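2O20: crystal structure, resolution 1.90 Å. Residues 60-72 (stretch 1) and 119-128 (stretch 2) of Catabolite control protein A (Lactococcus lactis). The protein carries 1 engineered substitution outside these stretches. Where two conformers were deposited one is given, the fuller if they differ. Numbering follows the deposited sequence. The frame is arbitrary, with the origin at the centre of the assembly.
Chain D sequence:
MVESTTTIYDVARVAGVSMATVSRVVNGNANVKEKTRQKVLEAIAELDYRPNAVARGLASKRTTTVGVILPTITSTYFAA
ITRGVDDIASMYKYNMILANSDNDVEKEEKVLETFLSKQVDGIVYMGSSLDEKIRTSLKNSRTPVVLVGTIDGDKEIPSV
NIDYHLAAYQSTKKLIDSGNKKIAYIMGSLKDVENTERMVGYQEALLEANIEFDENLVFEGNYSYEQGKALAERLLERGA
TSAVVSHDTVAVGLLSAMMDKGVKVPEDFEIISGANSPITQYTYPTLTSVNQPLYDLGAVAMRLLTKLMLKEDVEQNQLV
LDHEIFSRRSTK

Stretch 1, residues 60-72: SKRTTTVGVILPT
Stretch 2 119-128: QVDGIVYMGS

Residues 65-70 form a β-strand that pairs in parallel with the strand beginning at Gly 122, their axes 20° apart and 4.6 Å at closest approach. Val 66 lies beside Gly 122, Gly 67 beside Ile 123, Val 68 beside Val 124 and Ile 69 beside Tyr 125, with CA-CA spacings of 4.7 to 5.1 Å. Before the strand, residues 60-64 run extended, with phi from -41 to -63° and psi from 134 to 152°.

The ladder follows the parallel pattern, in which alternate residues of the first strand use both their N and O. Gly 67 N donates to Gly 122 O (2.9 Å), and Gly 67 O accepts from Val 124 N (2.8 Å). Two residues on, Ile 69 N donates to Val 124 O (3.0 Å) and Ile 69 O accepts from Met 126 N (3.0 Å, bent to 142°). Ile 69 O also lies 3.3 Å from Met 126 O, but both are acceptors and no bond joins them. CA-H...O contacts supplement the ladder: Val 66 CA to Gly 122 O (3.4 Å), Ile 123 CA to Gly 67 O (3.2 Å) and Val 68 CA to Val 124 O (3.4 Å).

At the entrance, Asp 121 closes a two-bond pairing with Thr 65. Its phi/psi of -89/-20° breaks the extended course between Val 120 (-59/150°) and Gly 122 (-168/154°). Asp 121 N donates to Thr 65 O (2.8 Å), while Thr 65 N donates to Asp 121 OD2 (2.8 Å); the carboxylate thus takes the place of a backbone acceptor. Its chi1 is m (-61°) and chi2 is -77°. Asp 121 OD1 is 4.0 Å from Lys 61 NZ, at the end of an all-t side chain: opposite charges near each other, but beyond a salt bridge. Within the first stretch, Thr 65 OG1, with chi1 m, donates to Thr 63 O (3.2 Å), and Ser 60 OG, with chi1 p, to Lys 61 O (3.1 Å).

Apolar packing covers both faces. On one, Val 68 and Val 124, both t, meet at CG1 and CB (4.3 Å), and Val 68 CG1 touches Met 126 CE (3.5 Å; chi m, t, m). On the other, Ile 69 (m, t) places CD1 4.4 Å from CG2 of Ile 123 (m, t) and CB 4.4 Å from CD1 of Tyr 125 (chi1 t, chi2 89°), whose OH is hydrogen-bonded elsewhere in the structure. Pro 71 CG approaches Gly 127 CA (3.8 Å), where phi/psi of 155/175° calls for glycine.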

# COMPACT_ATOMS: atom_id res chain seq x y z
N SER D 60 35.65 -11.84 10.91
CA SER D 60 35.08 -10.50 10.71
C SER D 60 33.94 -10.29 11.70
O SER D 60 33.30 -11.26 12.13
CB SER D 60 34.56 -10.31 9.28
OG SER D 60 33.22 -10.77 9.13
N LYS D 61 33.68 -9.04 12.08
CA LYS D 61 32.51 -8.76 12.89
C LYS D 61 31.24 -9.14 12.11
O LYS D 61 31.22 -9.11 10.87
CB LYS D 61 32.44 -7.29 13.34
CG LYS D 61 31.32 -7.06 14.37
CD LYS D 61 31.34 -5.68 14.98
CE LYS D 61 30.11 -5.45 15.84
NZ LYS D 61 29.99 -4.02 16.27
N ARG D 62 30.22 -9.53 12.85
CA ARG D 62 28.90 -9.77 12.31
C ARG D 62 28.52 -8.69 11.28
O ARG D 62 28.82 -7.49 11.47
CB ARG D 62 27.90 -9.74 13.48
CG ARG D 62 26.45 -10.07 13.13
CD ARG D 62 26.32 -11.51 12.70
NE ARG D 62 26.95 -12.43 13.65
CZ ARG D 62 27.11 -13.73 13.43
NH1 ARG D 62 26.68 -14.27 12.29
NH2 ARG D 62 27.69 -14.50 14.35
N THR D 63 27.87 -9.09 10.19
CA THR D 63 27.34 -8.10 9.25
C THR D 63 26.44 -7.13 9.99
O THR D 63 25.61 -7.54 10.80
CB THR D 63 26.49 -8.75 8.15
OG1 THR D 63 27.29 -9.72 7.47
CG2 THR D 63 26.00 -7.69 7.14
N THR D 64 26.62 -5.85 9.72
CA THR D 64 25.78 -4.81 10.32
C THR D 64 24.29 -5.07 10.04
O THR D 64 23.90 -5.45 8.91
CB THR D 64 26.21 -3.43 9.80
OG1 THR D 64 27.52 -3.14 10.31
CG2 THR D 64 25.24 -2.35 10.18
N THR D 65 23.48 -4.89 11.08
CA THR D 65 22.06 -5.26 11.05
C THR D 65 21.28 -4.06 11.54
O THR D 65 21.52 -3.56 12.64
CB THR D 65 21.75 -6.50 11.91
OG1 THR D 65 22.47 -7.64 11.40
CG2 THR D 65 20.26 -6.82 11.92
N VAL D 66 20.34 -3.63 10.70
CA VAL D 66 19.42 -2.55 10.96
C VAL D 66 17.99 -3.04 11.26
O VAL D 66 17.39 -3.80 10.46
CB VAL D 66 19.44 -1.49 9.83
CG1 VAL D 66 20.75 -0.70 9.89
CG2 VAL D 66 19.31 -2.12 8.47
N GLY D 67 17.50 -2.64 12.43
CA GLY D 67 16.11 -2.85 12.86
C GLY D 67 15.22 -1.70 12.41
O GLY D 67 15.51 -0.54 12.69
N VAL D 68 14.11 -2.02 11.75
CA VAL D 68 13.14 -0.99 11.29
C VAL D 68 11.76 -1.31 11.84
O VAL D 68 11.19 -2.36 11.55
CB VAL D 68 13.06 -0.91 9.74
CG1 VAL D 68 12.17 0.24 9.28
CG2 VAL D 68 14.47 -0.80 9.12
N ILE D 69 11.22 -0.36 12.59
CA ILE D 69 9.91 -0.48 13.22
C ILE D 69 8.98 0.48 12.52
O ILE D 69 9.31 1.65 12.37
CB ILE D 69 9.94 -0.10 14.71
CG1 ILE D 69 11.04 -0.88 15.39
CG2 ILE D 69 8.54 -0.36 15.34
CD1 ILE D 69 11.28 -0.54 16.81
N LEU D 70 7.83 -0.04 12.08
CA LEU D 70 6.80 0.79 11.44
C LEU D 70 5.44 0.25 11.87
O LEU D 70 5.36 -0.91 12.24
CB LEU D 70 6.92 0.77 9.89
CG LEU D 70 6.76 -0.57 9.15
CD1 LEU D 70 6.46 -0.34 7.63
CD2 LEU D 70 7.98 -1.48 9.27
N PRO D 71 4.41 1.11 11.90
CA PRO D 71 3.08 0.62 12.31
C PRO D 71 2.61 -0.58 11.48
O PRO D 71 2.25 -1.63 12.02
CB PRO D 71 2.21 1.84 12.07
CG PRO D 71 3.11 2.96 12.37
CD PRO D 71 4.38 2.57 11.73
N THR D 72 2.63 -0.44 10.16
CA THR D 72 2.25 -1.56 9.29
C THR D 72 2.77 -1.38 7.87
O THR D 72 2.84 -0.28 7.33
CB THR D 72 0.70 -1.78 9.26
OG1 THR D 72 0.36 -2.87 8.38
CG2 THR D 72 -0.02 -0.53 8.82
N GLN D 119 20.93 -7.87 19.09
CA GLN D 119 22.09 -7.00 18.96
C GLN D 119 22.12 -6.31 17.58
O GLN D 119 23.15 -6.27 16.89
CB GLN D 119 23.40 -7.77 19.23
CG GLN D 119 23.64 -8.16 20.69
CD GLN D 119 24.79 -9.14 20.82
OE1 GLN D 119 25.89 -8.77 21.23
NE2 GLN D 119 24.56 -10.38 20.42
N VAL D 120 20.98 -5.77 17.17
CA VAL D 120 20.99 -4.89 15.99
C VAL D 120 21.95 -3.73 16.28
O VAL D 120 22.17 -3.31 17.45
CB VAL D 120 19.57 -4.40 15.56
CG1 VAL D 120 18.59 -5.56 15.44
CG2 VAL D 120 19.05 -3.31 16.48
N ASP D 121 22.54 -3.24 15.19
CA ASP D 121 23.56 -2.21 15.22
C ASP D 121 22.96 -0.80 15.17
O ASP D 121 23.61 0.18 15.55
CB ASP D 121 24.54 -2.45 14.07
CG ASP D 121 25.24 -3.79 14.17
OD1 ASP D 121 26.15 -3.88 15.00
OD2 ASP D 121 24.85 -4.78 13.51
N GLY D 122 21.72 -0.70 14.70
CA GLY D 122 21.04 0.57 14.55
C GLY D 122 19.55 0.36 14.28
O GLY D 122 19.15 -0.69 13.79
N ILE D 123 18.75 1.36 14.64
CA ILE D 123 17.28 1.31 14.55
C ILE D 123 16.74 2.53 13.78
O ILE D 123 17.12 3.66 14.05
CB ILE D 123 16.63 1.24 16.00
CG1 ILE D 123 16.97 -0.09 16.65
CG2 ILE D 123 15.12 1.37 15.95
CD1 ILE D 123 16.78 -0.15 18.15
N VAL D 124 15.84 2.28 12.84
CA VAL D 124 15.01 3.33 12.25
C VAL D 124 13.59 3.16 12.81
O VAL D 124 13.01 2.09 12.72
CB VAL D 124 14.93 3.21 10.72
CG1 VAL D 124 14.03 4.31 10.13
CG2 VAL D 124 16.34 3.23 10.09
N TYR D 125 13.07 4.24 13.42
CA TYR D 125 11.73 4.23 13.99
C TYR D 125 10.77 5.10 13.20
O TYR D 125 11.05 6.26 12.92
CB TYR D 125 11.77 4.76 15.42
CG TYR D 125 10.40 4.87 16.06
CD1 TYR D 125 9.85 3.80 16.75
CD2 TYR D 125 9.64 6.04 15.94
CE1 TYR D 125 8.59 3.89 17.31
CE2 TYR D 125 8.36 6.13 16.50
CZ TYR D 125 7.84 5.07 17.18
OH TYR D 125 6.57 5.18 17.75
N MET D 126 9.59 4.54 12.94
CA MET D 126 8.47 5.22 12.32
C MET D 126 7.25 4.89 13.17
O MET D 126 7.14 3.80 13.69
CB MET D 126 8.26 4.69 10.89
CG MET D 126 9.18 5.22 9.81
SD MET D 126 8.98 4.23 8.29
CE MET D 126 10.22 3.00 8.57
N GLY D 127 6.35 5.85 13.32
CA GLY D 127 5.15 5.67 14.13
C GLY D 127 4.67 7.02 14.62
O GLY D 127 5.33 8.03 14.39
N SER D 128 3.52 7.06 15.29
CA SER D 128 2.89 8.34 15.62
C SER D 128 3.79 9.20 16.50
O SER D 128 3.87 10.41 16.30
CB SER D 128 1.53 8.12 16.27
OG SER D 128 1.61 7.20 17.36